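Local atomic coordinates of prenylcyclase (Actinoplanes teichomyceticus, PDB entry 6IJ1), a protein that is probably an enzyme of prenyl-transfer or prenyl-cyclisation chemistry, its exact substrate and reaction not established. Residues A13-R24 / G326-L337. Sequence-based numbering, arbitrary orientation.
Sequences AVRRGVDFLLDR and GLHTTATVLQAL
Leu334 and Leu21 meet tip to tip, CD1 to CD1 at 3.7 Å, and each is a knob in the other helix. Leu334 fits among Val14, Gly17, Val18 and Leu21, with its CD2 3.6 Å from Val14 CA; a CB on Gly17 would clash with that methyl. Leu21 in turn enters the hole formed by Leu327, Thr330, Ala331 and Leu334. At the end near Ala13, the side chains of Val14 and Leu337 slide past each other in opposite directions, Val14 CG2 3.8 Å from Leu337 CB. Around the aromatic ring, Leu327 crosses Phe20 at about a right angle, bringing Leu327 CD2 to 3.6 Å from Phe20 CE2 and 3.8 Å from Arg24 CB. Arg24 CG lies over one ring face, toward its rim, and the chain then bends, turning its guanidinium face to Phe20 CE1. The polar part belongs to Thr330: with OG1 beside its own backbone N (chi1 -63°), the hydroxyl donates a hydrogen bond to Gly326 O, OG1 to O 2.8 Å, and CG2 is turned toward Phe20 and Leu21. A valine in its place would probably leave Gly326 O with just the backbone N-H of its two donors here. No hydrogen bond joins the two segments; the axes of 13-23 and 327-337 come within 10.0 Å, N-to-C directions 152° apart: a buried, near-antiparallel knobs-into-holes pair uniting the chain's first and last helices.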
ATOM      1  N   ALA A  13     -20.658   6.787   5.675  1.00 25.01           N
ATOM      2  CA  ALA A  13     -19.431   7.132   4.966  1.00 20.03           C
ATOM      3  C   ALA A  13     -18.922   5.963   4.165  1.00 19.39           C
ATOM      4  O   ALA A  13     -18.494   6.124   3.018  1.00 18.50           O
ATOM      5  CB  ALA A  13     -18.374   7.602   5.952  1.00 20.66           C
ATOM      6  N   VAL A  14     -18.920   4.757   4.754  1.00 20.17           N
ATOM      7  CA  VAL A  14     -18.427   3.591   4.022  1.00 18.32           C
ATOM      8  C   VAL A  14     -19.284   3.332   2.796  1.00 16.79           C
ATOM      9  O   VAL A  14     -18.773   3.055   1.709  1.00 20.09           O
ATOM     10  CB  VAL A  14     -18.354   2.370   4.962  1.00 20.05           C
ATOM     11  CG1 VAL A  14     -18.106   1.078   4.199  1.00 20.56           C
ATOM     12  CG2 VAL A  14     -17.243   2.561   5.957  1.00 23.02           C
ATOM     13  N   ARG A  15     -20.613   3.332   2.974  1.00 19.21           N
ATOM     14  CA  ARG A  15     -21.496   3.140   1.838  1.00 19.75           C
ATOM     15  C   ARG A  15     -21.232   4.143   0.715  1.00 18.39           C
ATOM     16  O   ARG A  15     -21.112   3.760  -0.446  1.00 20.30           O
ATOM     17  CB  ARG A  15     -22.960   3.215   2.290  1.00 22.60           C
ATOM     18  CG  ARG A  15     -23.941   2.905   1.147  1.00 34.70           C
ATOM     19  CD  ARG A  15     -25.407   3.181   1.552  1.00 44.30           C
ATOM     20  NE  ARG A  15     -25.593   2.955   2.989  1.00 63.42           N
ATOM     21  CZ  ARG A  15     -25.767   3.936   3.881  1.00 61.13           C
ATOM     22  NH1 ARG A  15     -25.773   5.206   3.472  1.00 62.52           N
ATOM     23  NH2 ARG A  15     -25.911   3.657   5.177  1.00 47.36           N
ATOM     24  N   ARG A  16     -21.070   5.428   1.075  1.00 17.82           N
ATOM     25  CA  ARG A  16     -20.839   6.435   0.035  1.00 17.88           C
ATOM     26  C   ARG A  16     -19.464   6.273  -0.641  1.00 19.05           C
ATOM     27  O   ARG A  16     -19.324   6.534  -1.837  1.00 17.56           O
ATOM     28  CB  ARG A  16     -20.944   7.825   0.635  1.00 16.99           C
ATOM     29  CG  ARG A  16     -22.420   8.228   0.942  1.00 19.86           C
ATOM     30  CD  ARG A  16     -22.443   9.458   1.875  1.00 24.96           C
ATOM     31  NE  ARG A  16     -21.717  10.526   1.220  1.00 26.22           N
ATOM     32  CZ  ARG A  16     -21.140  11.538   1.853  1.00 28.72           C
ATOM     33  NH1 ARG A  16     -21.229  11.685   3.172  1.00 30.59           N
ATOM     34  NH2 ARG A  16     -20.465  12.436   1.155  1.00 31.41           N
ATOM     35  N   GLY A  17     -18.466   5.801   0.106  1.00 18.70           N
ATOM     36  CA  GLY A  17     -17.168   5.537  -0.485  1.00 18.00           C
ATOM     37  C   GLY A  17     -17.199   4.338  -1.413  1.00 16.08           C
ATOM     38  O   GLY A  17     -16.560   4.321  -2.473  1.00 15.97           O
ATOM     39  N   VAL A  18     -17.989   3.312  -1.034  1.00 17.92           N
ATOM     40  CA  VAL A  18     -18.196   2.181  -1.933  1.00 17.69           C
ATOM     41  C   VAL A  18     -18.864   2.620  -3.231  1.00 18.48           C
ATOM     42  O   VAL A  18     -18.420   2.254  -4.321  1.00 20.37           O
ATOM     43  CB  VAL A  18     -19.012   1.070  -1.231  1.00 18.48           C
ATOM     44  CG1 VAL A  18     -19.392   0.001  -2.260  1.00 19.62           C
ATOM     45  CG2 VAL A  18     -18.163   0.443  -0.159  1.00 20.29           C
ATOM     46  N   ASP A  19     -19.917   3.450  -3.140  1.00 18.39           N
ATOM     47  CA  ASP A  19     -20.546   3.938  -4.361  1.00 19.73           C
ATOM     48  C   ASP A  19     -19.559   4.728  -5.210  1.00 19.27           C
ATOM     49  O   ASP A  19     -19.571   4.614  -6.420  1.00 19.88           O
ATOM     50  CB  ASP A  19     -21.721   4.836  -4.047  1.00 22.29           C
ATOM     51  CG  ASP A  19     -22.945   4.063  -3.493  1.00 33.88           C
ATOM     52  OD1 ASP A  19     -23.098   2.860  -3.788  1.00 39.33           O
ATOM     53  OD2 ASP A  19     -23.727   4.692  -2.784  1.00 37.89           O
ATOM     54  N   PHE A  20     -18.711   5.571  -4.594  1.00 18.32           N
ATOM     55  CA  PHE A  20     -17.691   6.272  -5.385  1.00 18.07           C
ATOM     56  C   PHE A  20     -16.811   5.280  -6.131  1.00 16.23           C
ATOM     57  O   PHE A  20     -16.585   5.412  -7.325  1.00 18.87           O
ATOM     58  CB  PHE A  20     -16.843   7.169  -4.462  1.00 16.75           C
ATOM     59  CG  PHE A  20     -15.637   7.768  -5.148  1.00 17.44           C
ATOM     60  CD1 PHE A  20     -15.744   8.959  -5.835  1.00 17.10           C
ATOM     61  CD2 PHE A  20     -14.385   7.130  -5.094  1.00 17.44           C
ATOM     62  CE1 PHE A  20     -14.600   9.511  -6.494  1.00 17.14           C
ATOM     63  CE2 PHE A  20     -13.264   7.694  -5.726  1.00 17.61           C
ATOM     64  CZ  PHE A  20     -13.370   8.851  -6.424  1.00 18.61           C
ATOM     65  N   LEU A  21     -16.315   4.242  -5.438  1.00 16.74           N
ATOM     66  CA  LEU A  21     -15.378   3.343  -6.102  1.00 17.65           C
ATOM     67  C   LEU A  21     -16.072   2.502  -7.176  1.00 17.93           C
ATOM     68  O   LEU A  21     -15.531   2.300  -8.250  1.00 19.09           O
ATOM     69  CB  LEU A  21     -14.710   2.419  -5.079  1.00 19.08           C
ATOM     70  CG  LEU A  21     -13.707   3.098  -4.119  1.00 14.28           C
ATOM     71  CD1 LEU A  21     -13.263   2.122  -3.052  1.00 16.53           C
ATOM     72  CD2 LEU A  21     -12.531   3.630  -4.951  1.00 16.91           C
ATOM     73  N   LEU A  22     -17.279   2.009  -6.897  1.00 18.60           N
ATOM     74  CA  LEU A  22     -17.996   1.261  -7.934  1.00 20.17           C
ATOM     75  C   LEU A  22     -18.302   2.131  -9.143  1.00 21.92           C
ATOM     76  O   LEU A  22     -18.224   1.653 -10.277  1.00 21.24           O
ATOM     77  CB  LEU A  22     -19.282   0.683  -7.345  1.00 21.34           C
ATOM     78  CG  LEU A  22     -19.074  -0.395  -6.308  1.00 20.62           C
ATOM     79  CD1 LEU A  22     -20.481  -0.762  -5.720  1.00 25.87           C
ATOM     80  CD2 LEU A  22     -18.356  -1.620  -6.885  1.00 24.36           C
ATOM     81  N   ASP A  23     -18.668   3.409  -8.932  1.00 20.22           N
ATOM     82  CA  ASP A  23     -18.932   4.286 -10.074  1.00 20.73           C
ATOM     83  C   ASP A  23     -17.688   4.598 -10.873  1.00 22.82           C
ATOM     84  O   ASP A  23     -17.796   4.969 -12.059  1.00 23.87           O
ATOM     85  CB  ASP A  23     -19.589   5.584  -9.602  1.00 22.39           C
ATOM     86  CG  ASP A  23     -21.034   5.374  -9.156  1.00 41.12           C
ATOM     87  OD1 ASP A  23     -21.568   4.262  -9.385  1.00 48.98           O
ATOM     88  OD2 ASP A  23     -21.644   6.312  -8.590  1.00 47.96           O
ATOM     89  N   ARG A  24     -16.495   4.445 -10.296  1.00 19.33           N
ATOM     90  CA  ARG A  24     -15.267   4.726 -11.024  1.00 21.54           C
ATOM     91  C   ARG A  24     -14.653   3.476 -11.667  1.00 21.45           C
ATOM     92  O   ARG A  24     -13.545   3.538 -12.213  1.00 21.90           O
ATOM     93  CB  ARG A  24     -14.238   5.416 -10.086  1.00 22.69           C
ATOM     94  CG  ARG A  24     -14.616   6.741  -9.397  1.00 32.80           C
ATOM     95  CD  ARG A  24     -15.039   7.712 -10.371  1.00 32.73           C
ATOM     96  NE  ARG A  24     -15.427   9.051  -9.871  1.00 41.10           N
ATOM     97  CZ  ARG A  24     -16.555   9.327  -9.210  1.00 39.31           C
ATOM     98  NH1 ARG A  24     -17.371   8.335  -8.834  1.00 36.83           N
ATOM     99  NH2 ARG A  24     -16.849  10.603  -8.881  1.00 38.17           N
ATOM    100  N   GLY A 326      -8.151   9.754  -6.865  1.00 12.71           N
ATOM    101  CA  GLY A 326      -8.609   9.570  -5.496  1.00 13.45           C
ATOM    102  C   GLY A 326      -9.020   8.156  -5.141  1.00 13.61           C
ATOM    103  O   GLY A 326      -9.536   7.937  -4.032  1.00 14.64           O
ATOM    104  N   LEU A 327      -8.727   7.184  -6.013  1.00 13.88           N
ATOM    105  CA  LEU A 327      -9.192   5.820  -5.690  1.00 12.33           C
ATOM    106  C   LEU A 327      -8.311   5.211  -4.596  1.00 14.20           C
ATOM    107  O   LEU A 327      -8.817   4.546  -3.680  1.00 13.81           O
ATOM    108  CB  LEU A 327      -9.183   4.884  -6.912  1.00 14.48           C
ATOM    109  CG  LEU A 327      -9.824   5.341  -8.222  1.00 20.49           C
ATOM    110  CD1 LEU A 327     -10.016   4.059  -9.101  1.00 19.79           C
ATOM    111  CD2 LEU A 327     -11.121   6.030  -8.044  1.00 23.69           C
ATOM    112  N   HIS A 328      -6.988   5.417  -4.675  1.00 13.29           N
ATOM    113  CA  HIS A 328      -6.132   4.810  -3.666  1.00 12.86           C
ATOM    114  C   HIS A 328      -6.424   5.388  -2.301  1.00 13.99           C
ATOM    115  O   HIS A 328      -6.573   4.658  -1.324  1.00 13.70           O
ATOM    116  CB  HIS A 328      -4.666   5.030  -4.084  1.00 13.41           C
ATOM    117  CG  HIS A 328      -3.683   4.186  -3.340  1.00 12.94           C
ATOM    118  ND1 HIS A 328      -3.467   4.326  -1.994  1.00 14.20           N
ATOM    119  CD2 HIS A 328      -2.884   3.176  -3.758  1.00 14.45           C
ATOM    120  CE1 HIS A 328      -2.564   3.445  -1.604  1.00 14.73           C
ATOM    121  NE2 HIS A 328      -2.192   2.716  -2.656  1.00 14.69           N
ATOM    122  N   THR A 329      -6.563   6.708  -2.229  1.00 12.68           N
ATOM    123  CA  THR A 329      -6.879   7.339  -0.930  1.00 12.14           C
ATOM    124  C   THR A 329      -8.201   6.836  -0.400  1.00 11.67           C
ATOM    125  O   THR A 329      -8.319   6.482   0.769  1.00 13.16           O
ATOM    126  CB  THR A 329      -6.947   8.880  -1.075  1.00 13.12           C
ATOM    127  OG1 THR A 329      -5.690   9.408  -1.492  1.00 12.80           O
ATOM    128  CG2 THR A 329      -7.344   9.556   0.270  1.00 13.40           C
ATOM    129  N   THR A 330      -9.225   6.796  -1.241  1.00 13.30           N
ATOM    130  CA  THR A 330     -10.538   6.403  -0.749  1.00 12.41           C
ATOM    131  C   THR A 330     -10.523   4.958  -0.274  1.00 13.17           C
ATOM    132  O   THR A 330     -11.102   4.665   0.780  1.00 14.24           O
ATOM    133  CB  THR A 330     -11.553   6.622  -1.879  1.00 14.05           C
ATOM    134  OG1 THR A 330     -11.580   8.005  -2.188  1.00 15.45           O
ATOM    135  CG2 THR A 330     -12.958   6.164  -1.423  1.00 14.75           C
ATOM    136  N   ALA A 331      -9.858   4.072  -1.032  1.00 14.46           N
ATOM    137  CA  ALA A 331      -9.789   2.682  -0.561  1.00 14.58           C
ATOM    138  C   ALA A 331      -9.086   2.600   0.780  1.00 13.75           C
ATOM    139  O   ALA A 331      -9.519   1.855   1.696  1.00 14.80           O
ATOM    140  CB  ALA A 331      -9.088   1.794  -1.597  1.00 14.94           C
ATOM    141  N   THR A 332      -7.961   3.315   0.922  1.00 13.43           N
ATOM    142  CA  THR A 332      -7.222   3.331   2.184  1.00 12.72           C
ATOM    143  C   THR A 332      -8.090   3.800   3.344  1.00 13.19           C
ATOM    144  O   THR A 332      -8.059   3.208   4.451  1.00 13.12           O
ATOM    145  CB  THR A 332      -5.977   4.228   2.032  1.00 13.39           C
ATOM    146  OG1 THR A 332      -5.219   3.808   0.869  1.00 13.55           O
ATOM    147  CG2 THR A 332      -5.091   4.166   3.248  1.00 14.46           C
ATOM    148  N   VAL A 333      -8.866   4.868   3.131  1.00 13.20           N
ATOM    149  CA  VAL A 333      -9.733   5.385   4.161  1.00 13.10           C
ATOM    150  C   VAL A 333     -10.827   4.376   4.496  1.00 14.53           C
ATOM    151  O   VAL A 333     -11.138   4.179   5.674  1.00 14.15           O
ATOM    152  CB  VAL A 333     -10.341   6.740   3.699  1.00 13.35           C
ATOM    153  CG1 VAL A 333     -11.409   7.152   4.736  1.00 14.53           C
ATOM    154  CG2 VAL A 333      -9.210   7.831   3.593  1.00 14.66           C
ATOM    155  N   LEU A 334     -11.452   3.760   3.486  1.00 14.05           N
ATOM    156  CA  LEU A 334     -12.501   2.777   3.806  1.00 13.60           C
ATOM    157  C   LEU A 334     -11.936   1.639   4.644  1.00 15.14           C
ATOM    158  O   LEU A 334     -12.623   1.157   5.564  1.00 17.34           O
ATOM    159  CB  LEU A 334     -13.131   2.226   2.528  1.00 14.76           C
ATOM    160  CG  LEU A 334     -13.914   3.275   1.740  1.00 16.12           C
ATOM    161  CD1 LEU A 334     -14.420   2.677   0.421  1.00 19.62           C
ATOM    162  CD2 LEU A 334     -15.139   3.794   2.553  1.00 22.59           C
ATOM    163  N   GLN A 335     -10.706   1.196   4.349  1.00 15.73           N
ATOM    164  CA  GLN A 335     -10.124   0.130   5.185  1.00 15.94           C
ATOM    165  C   GLN A 335     -10.015   0.592   6.631  1.00 16.75           C
ATOM    166  O   GLN A 335     -10.339  -0.167   7.577  1.00 16.75           O
ATOM    167  CB  GLN A 335      -8.761  -0.269   4.581  1.00 16.27           C
ATOM    168  CG  GLN A 335      -8.026  -1.404   5.356  1.00 17.49           C
ATOM    169  CD  GLN A 335      -8.585  -2.731   5.017  1.00 24.80           C
ATOM    170  OE1 GLN A 335      -8.578  -3.134   3.857  1.00 22.94           O
ATOM    171  NE2 GLN A 335      -9.108  -3.426   6.001  1.00 28.07           N
ATOM    172  N   ALA A 336      -9.614   1.841   6.854  1.00 15.38           N
ATOM    173  CA  ALA A 336      -9.527   2.350   8.222  1.00 15.35           C
ATOM    174  C   ALA A 336     -10.899   2.446   8.865  1.00 16.93           C
ATOM    175  O   ALA A 336     -11.028   2.183  10.064  1.00 17.34           O
ATOM    176  CB  ALA A 336      -8.859   3.737   8.187  1.00 16.38           C
ATOM    177  N   LEU A 337     -11.898   2.902   8.120  1.00 15.75           N
ATOM    178  CA  LEU A 337     -13.235   3.056   8.744  1.00 15.97           C
ATOM    179  C   LEU A 337     -13.775   1.683   9.152  1.00 19.41           C
ATOM    180  O   LEU A 337     -14.392   1.592  10.206  1.00 21.90           O
ATOM    181  CB  LEU A 337     -14.162   3.807   7.790  1.00 16.91           C
ATOM    182  CG  LEU A 337     -13.847   5.295   7.666  1.00 18.76           C
ATOM    183  CD1 LEU A 337     -14.784   5.966   6.682  1.00 20.09           C
ATOM    184  CD2 LEU A 337     -13.912   5.980   9.019  1.00 21.14           C
TER